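Local coordinates for homoprotocatechuate 2,3-dioxygenase (Brevibacterium fuscum, PDB 4Z6M), which catalyses the iron(II)-dependent extradiol ring cleavage of the catechol homoprotocatechuate by molecular oxygen, at residues A[44-53]-A[61-69]; A[24-35]-A[258-266]. The protein carries 1 engineered substitution. All coordinates share one frame; numbering follows the deposited sequence.

Overall arrangement
Interactions 1 and 2 lie with their centres about 12 Å apart, on the same side of the chain's centre. Interaction 1 closes the hairpin of strands 50-54 and 64-68 and is nested along the chain within the much longer loop closed by interaction 2, which joins segment 24-35 to segment 258-266. Strands 15-25 and 64-68 are parallel neighbours in one sheet, linking the two contacts, while Arg32 of helix 28-38 forms a salt bridge to Glu46. Interaction 1 thus builds one glyoxalase-family region from within; interaction 2 fastens that region to the second one, whose strand 265-270 carries Glu267, an iron ligand together with His155 and His214.

Interaction 1 (A[44-53]-A[61-69]); sequences SYEDENQIYL and HHNLVLTKG
Tyr52 packs against Val65 on one face of an antiparallel strand pair, with His61 and His62 of the preceding loop closing in beside it. It runs alongside Val65, its non-hydrogen-bonded partner, and Val65 CG1 sits over the phenol face, 4.0 Å from the ring centroid of Tyr52, as a CH-pi contact. The CD2 edge of Tyr52 turns toward the face of His62 in an offset edge-to-face pair with planes at 65°, bringing CD2 to 3.4 Å from His62 ND1. A hydrogen bond of 2.8 Å between His61 ND1 and His62 ND1 restrains the rotation of both imidazoles, each nitrogen lying near the plane of the other ring. With CG between its backbone N and carbonyl carbon (chi1 56°), His62 stands beside Tyr52. Ser44 CB rests on the face of His61, while Ser44 OG donates to His61 O at 2.7 Å, nearly straight along the C=O direction; Arg54 also bonds this hydroxyl.

Farther along the same face, Gln50 is stretched out beside Thr67. Its NE2 donates to Thr67 OG1 at 3.0 Å within the amide plane, and its OE1 receives Tyr52 OH from above the carbonyl plane, at 2.7 Å. Both partners of the Gln50 amide are held further: Thr67 OG1 by Glu22, Tyr52 OH by the backbone N of Lys110.

The other face is aliphatic: Leu53 CD1 meets Leu66 CD1 at 3.9 Å and also touches Leu64 CD2, with Tyr35 of helix 28-38 packed against all three leucines. Leu53 O accepts from both Asn63 N and Leu64 N, a classic beta bulge at the loop end of the strand pair. The whole is a beta hairpin forming the last two strands of the beta-alpha-beta-beta-beta module of the glyoxalase/dioxygenase fold.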
loop_
_atom_site.group_PDB
_atom_site.type_symbol
_atom_site.label_atom_id
_atom_site.label_comp_id
_atom_site.label_asym_id
_atom_site.label_seq_id
_atom_site.Cartn_x
_atom_site.Cartn_y
_atom_site.Cartn_z
ATOM N N SER A 44 1.761 -21.971 -18.313
ATOM C CA SER A 44 0.634 -22.615 -18.978
ATOM C C SER A 44 1.044 -23.910 -19.635
ATOM O O SER A 44 0.233 -24.809 -19.771
ATOM C CB SER A 44 0.030 -21.682 -20.039
ATOM O OG SER A 44 -0.422 -20.479 -19.425
ATOM N N TYR A 45 2.283 -23.959 -20.117
ATOM C CA TYR A 45 2.798 -25.121 -20.847
ATOM C C TYR A 45 4.296 -24.943 -20.974
ATOM O O TYR A 45 4.767 -23.821 -21.187
ATOM C CB TYR A 45 2.204 -25.229 -22.260
ATOM C CG TYR A 45 2.655 -26.512 -22.923
ATOM C CD1 TYR A 45 2.125 -27.727 -22.516
ATOM C CD2 TYR A 45 3.679 -26.528 -23.868
ATOM C CE1 TYR A 45 2.555 -28.914 -23.065
ATOM C CE2 TYR A 45 4.104 -27.717 -24.434
ATOM C CZ TYR A 45 3.543 -28.904 -24.032
ATOM O OH TYR A 45 3.960 -30.085 -24.587
ATOM N N GLU A 46 5.062 -26.021 -20.882
ATOM C CA GLU A 46 6.479 -25.946 -21.232
ATOM C C GLU A 46 6.989 -27.272 -21.752
ATOM O O GLU A 46 6.480 -28.337 -21.412
ATOM C CB GLU A 46 7.339 -25.453 -20.055
ATOM C CG GLU A 46 7.337 -26.326 -18.841
ATOM C CD GLU A 46 8.160 -25.760 -17.699
ATOM O OE1 GLU A 46 9.244 -25.192 -17.955
ATOM O OE2 GLU A 46 7.709 -25.889 -16.538
ATOM N N ASP A 47 8.019 -27.164 -22.574
ATOM C CA ASP A 47 8.790 -28.313 -23.021
ATOM C C ASP A 47 10.260 -27.905 -23.135
ATOM O O ASP A 47 10.696 -26.938 -22.495
ATOM C CB ASP A 47 8.156 -28.927 -24.287
ATOM C CG ASP A 47 8.138 -27.984 -25.491
ATOM O OD1 ASP A 47 8.959 -27.041 -25.554
ATOM O OD2 ASP A 47 7.275 -28.182 -26.396
ATOM N N GLU A 48 11.042 -28.655 -23.910
ATOM C CA GLU A 48 12.457 -28.379 -24.004
ATOM C C GLU A 48 12.798 -27.170 -24.873
ATOM O O GLU A 48 13.946 -26.713 -24.874
ATOM C CB GLU A 48 13.186 -29.620 -24.546
ATOM C CG GLU A 48 12.978 -30.885 -23.719
ATOM C CD GLU A 48 13.649 -30.834 -22.356
ATOM O OE1 GLU A 48 14.458 -29.907 -22.100
ATOM O OE2 GLU A 48 13.393 -31.754 -21.535
ATOM N N ASN A 49 11.835 -26.733 -25.676
ATOM C CA ASN A 49 12.036 -25.639 -26.625
ATOM C C ASN A 49 11.294 -24.341 -26.306
ATOM O O ASN A 49 11.702 -23.278 -26.780
ATOM C CB ASN A 49 11.597 -26.109 -28.002
ATOM C CG ASN A 49 12.539 -27.142 -28.557
ATOM O OD1 ASN A 49 13.712 -26.862 -28.730
ATOM N ND2 ASN A 49 12.060 -28.334 -28.779
ATOM N N GLN A 50 10.206 -24.428 -25.527
ATOM C CA GLN A 50 9.354 -23.263 -25.286
ATOM C C GLN A 50 8.780 -23.283 -23.884
ATOM O O GLN A 50 8.534 -24.337 -23.311
ATOM C CB GLN A 50 8.171 -23.227 -26.256
ATOM C CG GLN A 50 8.542 -23.058 -27.720
ATOM C CD GLN A 50 7.308 -22.946 -28.598
ATOM O OE1 GLN A 50 6.446 -23.821 -28.599
ATOM N NE2 GLN A 50 7.205 -21.856 -29.330
ATOM N N ILE A 51 8.556 -22.092 -23.358
ATOM C CA ILE A 51 7.811 -21.895 -22.124
ATOM C C ILE A 51 6.719 -20.893 -22.380
ATOM O O ILE A 51 6.970 -19.813 -22.916
ATOM C CB ILE A 51 8.721 -21.395 -20.983
ATOM C CG1 ILE A 51 9.882 -22.387 -20.777
ATOM C CG2 ILE A 51 7.916 -21.193 -19.709
ATOM C CD1 ILE A 51 10.973 -21.864 -19.892
ATOM N N TYR A 52 5.511 -21.262 -22.010
ATOM C CA TYR A 52 4.320 -20.441 -22.220
ATOM C C TYR A 52 3.885 -19.931 -20.852
ATOM O O TYR A 52 3.652 -20.728 -19.951
ATOM C CB TYR A 52 3.182 -21.264 -22.814
ATOM C CG TYR A 52 3.410 -21.683 -24.248
ATOM C CD1 TYR A 52 4.308 -22.701 -24.574
ATOM C CD2 TYR A 52 2.694 -21.089 -25.277
ATOM C CE1 TYR A 52 4.517 -23.080 -25.901
ATOM C CE2 TYR A 52 2.888 -21.460 -26.601
ATOM C CZ TYR A 52 3.801 -22.457 -26.906
ATOM O OH TYR A 52 4.002 -22.789 -28.236
ATOM N N LEU A 53 3.778 -18.608 -20.712
ATOM C CA LEU A 53 3.569 -17.956 -19.432
ATOM C C LEU A 53 2.371 -17.020 -19.486
ATOM O O LEU A 53 2.112 -16.394 -20.517
ATOM C CB LEU A 53 4.790 -17.118 -19.061
ATOM C CG LEU A 53 6.091 -17.909 -18.902
ATOM C CD1 LEU A 53 7.282 -16.966 -18.864
ATOM C CD2 LEU A 53 6.026 -18.792 -17.668
ATOM N N HIS A 61 -4.594 -18.315 -23.256
ATOM C CA HIS A 61 -3.626 -19.340 -22.920
ATOM C C HIS A 61 -2.314 -18.786 -22.369
ATOM O O HIS A 61 -1.713 -19.366 -21.480
ATOM C CB HIS A 61 -3.351 -20.190 -24.149
ATOM C CG HIS A 61 -2.439 -21.342 -23.901
ATOM N ND1 HIS A 61 -1.096 -21.295 -24.186
ATOM C CD2 HIS A 61 -2.684 -22.596 -23.460
ATOM C CE1 HIS A 61 -0.544 -22.468 -23.929
ATOM N NE2 HIS A 61 -1.487 -23.270 -23.473
ATOM N N HIS A 62 -1.863 -17.643 -22.893
ATOM C CA HIS A 62 -0.595 -17.087 -22.462
ATOM C C HIS A 62 -0.506 -15.602 -22.813
ATOM O O HIS A 62 -1.227 -15.106 -23.677
ATOM C CB HIS A 62 0.562 -17.825 -23.105
ATOM C CG HIS A 62 0.482 -17.846 -24.596
ATOM N ND1 HIS A 62 0.008 -18.929 -25.297
ATOM C CD2 HIS A 62 0.789 -16.906 -25.518
ATOM C CE1 HIS A 62 0.025 -18.657 -26.584
ATOM N NE2 HIS A 62 0.486 -17.429 -26.745
ATOM N N ASN A 63 0.413 -14.940 -22.130
ATOM C CA ASN A 63 0.825 -13.566 -22.429
ATOM C C ASN A 63 2.262 -13.479 -22.940
ATOM O O ASN A 63 2.684 -12.408 -23.419
ATOM C CB ASN A 63 0.708 -12.675 -21.210
ATOM C CG ASN A 63 -0.707 -12.551 -20.685
ATOM O OD1 ASN A 63 -0.958 -12.826 -19.502
ATOM N ND2 ASN A 63 -1.630 -12.139 -21.536
ATOM N N LEU A 64 3.031 -14.558 -22.795
ATOM C CA LEU A 64 4.439 -14.527 -23.146
ATOM C C LEU A 64 4.845 -15.936 -23.545
ATOM O O LEU A 64 4.596 -16.884 -22.805
ATOM C CB LEU A 64 5.284 -14.020 -21.984
ATOM C CG LEU A 64 6.759 -13.783 -22.220
ATOM C CD1 LEU A 64 6.988 -12.683 -23.254
ATOM C CD2 LEU A 64 7.443 -13.406 -20.916
ATOM N N VAL A 65 5.442 -16.072 -24.726
ATOM C CA VAL A 65 6.039 -17.326 -25.172
ATOM C C VAL A 65 7.534 -17.103 -25.268
ATOM O O VAL A 65 7.993 -16.201 -25.987
ATOM C CB VAL A 65 5.482 -17.786 -26.536
ATOM C CG1 VAL A 65 6.051 -19.161 -26.884
ATOM C CG2 VAL A 65 3.972 -17.839 -26.491
ATOM N N LEU A 66 8.299 -17.914 -24.548
ATOM C CA LEU A 66 9.755 -17.913 -24.657
ATOM C C LEU A 66 10.128 -19.089 -25.552
ATOM O O LEU A 66 9.800 -20.238 -25.244
ATOM C CB LEU A 66 10.414 -18.076 -23.291
ATOM C CG LEU A 66 9.942 -17.121 -22.198
ATOM C CD1 LEU A 66 10.621 -17.469 -20.881
ATOM C CD2 LEU A 66 10.162 -15.668 -22.605
ATOM N N THR A 67 10.799 -18.802 -26.669
ATOM C CA THR A 67 11.161 -19.818 -27.664
ATOM C C THR A 67 12.674 -19.864 -27.756
ATOM O O THR A 67 13.306 -18.859 -28.023
ATOM C CB THR A 67 10.521 -19.503 -29.023
ATOM O OG1 THR A 67 9.100 -19.581 -28.917
ATOM C CG2 THR A 67 11.002 -20.450 -30.107
ATOM N N LYS A 68 13.259 -21.040 -27.580
ATOM C CA LYS A 68 14.690 -21.200 -27.707
ATOM C C LYS A 68 15.105 -20.952 -29.162
ATOM O O LYS A 68 14.474 -21.451 -30.087
ATOM C CB LYS A 68 15.084 -22.620 -27.303
ATOM C CG LYS A 68 16.571 -22.927 -27.332
ATOM C CD LYS A 68 16.759 -24.411 -27.010
ATOM C CE LYS A 68 18.170 -24.875 -27.331
ATOM N NZ LYS A 68 19.201 -23.977 -26.728
ATOM N N GLY A 69 16.153 -20.169 -29.359
ATOM C CA GLY A 69 16.709 -19.984 -30.687
ATOM C C GLY A 69 18.091 -19.387 -30.642
ATOM O O GLY A 69 18.620 -19.129 -29.577
#

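Interaction 2 (A[24-35]-A[258-266]); sequences VVTDLAKSRNFY and ILDPDNHRI
Ile258 CD1 meets Phe34 CZ at 3.7 Å, approaching the ring obliquely from the end of the strand that leads into a turn packed against helix 28-38. At Asp260 the backbone takes over: its CA lies over the Phe34 face, 3.7 Å from the ring centroid, a CH-pi contact; with CG anti to the backbone nitrogen (chi1 -177°) the Phe34 ring reaches across to the turn. The Asp260 carboxylate stands almost at right angles to this ring; OD2 accepts from Tyr35 OH at 2.7 Å, on the anti side and tilted from the plane, while OD1 takes weak bonds from Asp262 N, inside the type I turn Asp260-Asn263, and from His264 N just after it. Pro261 CD then packs on Phe34 CB. Next, Asp262 grips Thr26, just past the end of strand 15-25, with both oxygens: OD1 uses its syn lone pair for Thr26 OG1 at 2.7 Å, and OD2 accepts from Thr26 N at 3.1 Å. Two waters also donate to OD2 and tie it to Ser31 OG. His264 NE2 donates to Val24 O at 3.0 Å, in its ring plane, with ND1 held by Ser309. Ile266 CD1 finally touches the Tyr35 edge. With three donors converging on Asp262 OD2 and a hydroxyl on OD1, that carboxylate is probably ionised; directed polar bonds join the two glyoxalase-family regions, as does the packing of Phe34 and Tyr35 against Ile258, Pro261 and Ile266.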
loop_
_atom_site.group_PDB
_atom_site.type_symbol
_atom_site.label_atom_id
_atom_site.label_comp_id
_atom_site.label_asym_id
_atom_site.label_seq_id
_atom_site.Cartn_x
_atom_site.Cartn_y
_atom_site.Cartn_z
ATOM N N VAL A 24 12.337 -14.807 -28.657
ATOM C CA VAL A 24 13.388 -15.802 -28.782
ATOM C C VAL A 24 14.429 -15.520 -27.725
ATOM O O VAL A 24 14.858 -14.374 -27.529
ATOM C CB VAL A 24 14.007 -15.829 -30.195
ATOM C CG1 VAL A 24 15.115 -16.865 -30.264
ATOM C CG2 VAL A 24 12.926 -16.136 -31.228
ATOM N N VAL A 25 14.796 -16.577 -27.014
ATOM C CA VAL A 25 15.790 -16.543 -25.933
ATOM C C VAL A 25 16.875 -17.576 -26.212
ATOM O O VAL A 25 16.625 -18.554 -26.900
ATOM C CB VAL A 25 15.141 -16.796 -24.555
ATOM C CG1 VAL A 25 14.073 -15.744 -24.295
ATOM C CG2 VAL A 25 14.567 -18.211 -24.451
ATOM N N THR A 26 18.081 -17.355 -25.688
ATOM C CA THR A 26 19.224 -18.202 -26.045
ATOM C C THR A 26 19.437 -19.376 -25.096
ATOM O O THR A 26 19.987 -20.404 -25.504
ATOM C CB THR A 26 20.542 -17.400 -26.143
ATOM O OG1 THR A 26 20.808 -16.705 -24.919
ATOM C CG2 THR A 26 20.484 -16.441 -27.348
ATOM N N ASP A 27 19.027 -19.199 -23.838
ATOM C CA ASP A 27 19.185 -20.250 -22.820
ATOM C C ASP A 27 17.852 -20.333 -22.090
ATOM O O ASP A 27 17.510 -19.461 -21.270
ATOM C CB ASP A 27 20.320 -19.886 -21.867
ATOM C CG ASP A 27 20.600 -20.942 -20.821
ATOM O OD1 ASP A 27 19.662 -21.564 -20.277
ATOM O OD2 ASP A 27 21.802 -21.146 -20.521
ATOM N N LEU A 28 17.077 -21.351 -22.424
ATOM C CA LEU A 28 15.707 -21.443 -21.955
ATOM C C LEU A 28 15.633 -21.567 -20.436
ATOM O O LEU A 28 14.775 -20.957 -19.800
ATOM C CB LEU A 28 14.991 -22.593 -22.647
ATOM C CG LEU A 28 13.472 -22.644 -22.564
ATOM C CD1 LEU A 28 12.832 -21.516 -23.346
ATOM C CD2 LEU A 28 13.024 -23.984 -23.112
ATOM N N ALA A 29 16.548 -22.320 -19.829
ATOM C CA ALA A 29 16.549 -22.448 -18.363
ATOM C C ALA A 29 16.853 -21.152 -17.628
ATOM O O ALA A 29 16.231 -20.849 -16.607
ATOM C CB ALA A 29 17.505 -23.541 -17.904
ATOM N N LYS A 30 17.804 -20.383 -18.151
ATOM C CA LYS A 30 18.142 -19.106 -17.536
ATOM C C LYS A 30 16.951 -18.154 -17.679
ATOM O O LYS A 30 16.600 -17.427 -16.746
ATOM C CB LYS A 30 19.399 -18.499 -18.170
ATOM C CG LYS A 30 20.678 -19.207 -17.736
ATOM C CD LYS A 30 21.899 -18.463 -18.252
ATOM C CE LYS A 30 23.108 -18.608 -17.337
ATOM N NZ LYS A 30 24.196 -17.682 -17.798
ATOM N N SER A 31 16.321 -18.167 -18.850
ATOM C CA SER A 31 15.129 -17.343 -19.046
ATOM C C SER A 31 13.982 -17.773 -18.135
ATOM O O SER A 31 13.292 -16.937 -17.551
ATOM C CB SER A 31 14.710 -17.347 -20.505
ATOM O OG SER A 31 15.753 -16.806 -21.295
ATOM N N ARG A 32 13.801 -19.082 -17.962
ATOM C CA ARG A 32 12.785 -19.577 -17.023
ATOM C C ARG A 32 13.047 -19.081 -15.611
ATOM O O ARG A 32 12.120 -18.670 -14.902
ATOM C CB ARG A 32 12.760 -21.115 -17.012
ATOM C CG ARG A 32 11.502 -21.665 -16.343
ATOM C CD ARG A 32 11.562 -23.188 -16.200
ATOM N NE ARG A 32 10.291 -23.774 -15.793
ATOM C CZ ARG A 32 9.805 -23.720 -14.560
ATOM N NH1 ARG A 32 10.488 -23.131 -13.587
ATOM N NH2 ARG A 32 8.639 -24.294 -14.295
ATOM N N ASN A 33 14.304 -19.112 -15.182
ATOM C CA ASN A 33 14.624 -18.657 -13.838
ATOM C C ASN A 33 14.213 -17.187 -13.643
ATOM O O ASN A 33 13.719 -16.803 -12.581
ATOM C CB ASN A 33 16.109 -18.869 -13.542
ATOM C CG ASN A 33 16.517 -18.344 -12.181
ATOM O OD1 ASN A 33 17.177 -17.313 -12.088
ATOM N ND2 ASN A 33 16.129 -19.044 -11.124
ATOM N N PHE A 34 14.414 -16.373 -14.670
ATOM C CA PHE A 34 14.056 -14.957 -14.579
ATOM C C PHE A 34 12.532 -14.795 -14.546
ATOM O O PHE A 34 11.982 -14.140 -13.654
ATOM C CB PHE A 34 14.655 -14.199 -15.757
ATOM C CG PHE A 34 14.401 -12.702 -15.737
ATOM C CD1 PHE A 34 15.167 -11.876 -14.922
ATOM C CD2 PHE A 34 13.432 -12.121 -16.546
ATOM C CE1 PHE A 34 14.962 -10.493 -14.917
ATOM C CE2 PHE A 34 13.227 -10.746 -16.539
ATOM C CZ PHE A 34 13.995 -9.943 -15.732
ATOM N N TYR A 35 11.836 -15.345 -15.543
ATOM C CA TYR A 35 10.421 -15.055 -15.672
ATOM C C TYR A 35 9.528 -15.797 -14.681
ATOM O O TYR A 35 8.477 -15.271 -14.286
ATOM C CB TYR A 35 9.936 -15.333 -17.089
ATOM C CG TYR A 35 10.457 -14.322 -18.096
ATOM C CD1 TYR A 35 9.861 -13.077 -18.223
ATOM C CD2 TYR A 35 11.524 -14.603 -18.922
ATOM C CE1 TYR A 35 10.325 -12.138 -19.127
ATOM C CE2 TYR A 35 11.993 -13.675 -19.839
ATOM C CZ TYR A 35 11.390 -12.446 -19.940
ATOM O OH TYR A 35 11.821 -11.489 -20.811
ATOM N N ILE A 258 13.390 -3.478 -16.104
ATOM C CA ILE A 258 14.365 -4.484 -15.783
ATOM C C ILE A 258 14.780 -5.201 -17.069
ATOM O O ILE A 258 14.104 -5.101 -18.108
ATOM C CB ILE A 258 13.843 -5.468 -14.704
ATOM C CG1 ILE A 258 12.626 -6.226 -15.208
ATOM C CG2 ILE A 258 13.533 -4.704 -13.412
ATOM C CD1 ILE A 258 12.014 -7.177 -14.210
ATOM N N LEU A 259 15.872 -5.943 -16.975
ATOM C CA LEU A 259 16.459 -6.617 -18.144
ATOM C C LEU A 259 16.502 -8.129 -17.939
ATOM O O LEU A 259 17.062 -8.586 -16.968
ATOM C CB LEU A 259 17.872 -6.098 -18.428
ATOM C CG LEU A 259 17.965 -4.596 -18.669
ATOM C CD1 LEU A 259 19.411 -4.194 -18.712
ATOM C CD2 LEU A 259 17.229 -4.163 -19.923
ATOM N N ASP A 260 15.966 -8.878 -18.894
ATOM C CA ASP A 260 16.012 -10.352 -18.842
ATOM C C ASP A 260 17.410 -10.855 -19.246
ATOM O O ASP A 260 18.284 -10.045 -19.577
ATOM C CB ASP A 260 14.834 -10.965 -19.623
ATOM C CG ASP A 260 15.138 -11.291 -21.088
ATOM O OD1 ASP A 260 16.188 -10.867 -21.620
ATOM O OD2 ASP A 260 14.289 -11.996 -21.705
ATOM N N PRO A 261 17.626 -12.180 -19.227
ATOM C CA PRO A 261 18.974 -12.681 -19.476
ATOM C C PRO A 261 19.542 -12.390 -20.868
ATOM O O PRO A 261 20.761 -12.372 -21.017
ATOM C CB PRO A 261 18.844 -14.177 -19.174
ATOM C CG PRO A 261 17.776 -14.214 -18.115
ATOM C CD PRO A 261 16.776 -13.204 -18.599
ATOM N N ASP A 262 18.663 -12.186 -21.857
ATOM C CA ASP A 262 19.055 -11.800 -23.212
ATOM C C ASP A 262 18.981 -10.290 -23.444
ATOM O O ASP A 262 19.035 -9.833 -24.589
ATOM C CB ASP A 262 18.180 -12.519 -24.224
ATOM C CG ASP A 262 18.528 -13.983 -24.329
ATOM O OD1 ASP A 262 19.648 -14.299 -24.738
ATOM O OD2 ASP A 262 17.698 -14.806 -23.934
ATOM N N ASN A 263 18.858 -9.544 -22.346
ATOM C CA ASN A 263 18.719 -8.081 -22.365
ATOM C C ASN A 263 17.368 -7.583 -22.888
ATOM O O ASN A 263 17.200 -6.367 -23.027
ATOM C CB ASN A 263 19.899 -7.402 -23.102
ATOM C CG ASN A 263 21.252 -7.827 -22.542
ATOM O OD1 ASN A 263 21.393 -8.023 -21.336
ATOM N ND2 ASN A 263 22.256 -7.956 -23.415
ATOM N N HIS A 264 16.396 -8.468 -23.141
ATOM C CA HIS A 264 15.035 -8.000 -23.428
ATOM C C HIS A 264 14.559 -7.180 -22.221
ATOM O O HIS A 264 14.666 -7.620 -21.082
ATOM C CB HIS A 264 14.041 -9.108 -23.689
ATOM C CG HIS A 264 14.375 -9.985 -24.847
ATOM N ND1 HIS A 264 14.638 -9.508 -26.116
ATOM C CD2 HIS A 264 14.447 -11.329 -24.924
ATOM C CE1 HIS A 264 14.854 -10.537 -26.924
ATOM N NE2 HIS A 264 14.723 -11.653 -26.222
ATOM N N ARG A 265 14.028 -5.990 -22.490
ATOM C CA ARG A 265 13.549 -5.090 -21.442
ATOM C C ARG A 265 12.098 -5.348 -21.120
ATOM O O ARG A 265 11.242 -5.427 -22.007
ATOM C CB ARG A 265 13.752 -3.661 -21.926
ATOM C CG ARG A 265 13.310 -2.579 -20.960
ATOM C CD ARG A 265 13.439 -1.190 -21.558
ATOM N NE ARG A 265 14.819 -0.760 -21.768
ATOM C CZ ARG A 265 15.451 -0.678 -22.942
ATOM N NH1 ARG A 265 14.870 -1.056 -24.074
ATOM N NH2 ARG A 265 16.693 -0.198 -22.970
ATOM N N ILE A 266 11.833 -5.470 -19.819
ATOM C CA ILE A 266 10.479 -5.646 -19.310
ATOM C C ILE A 266 10.162 -4.430 -18.438
ATOM O O ILE A 266 10.961 -4.064 -17.563
ATOM C CB ILE A 266 10.355 -6.931 -18.470
ATOM C CG1 ILE A 266 10.804 -8.141 -19.316
ATOM C CG2 ILE A 266 8.940 -7.105 -17.955
ATOM C CD1 ILE A 266 9.961 -8.433 -20.528
HETATM O O HOH W 1 18.458 -16.839 -22.194
HETATM O O HOH W 2 15.887 -14.256 -21.869
#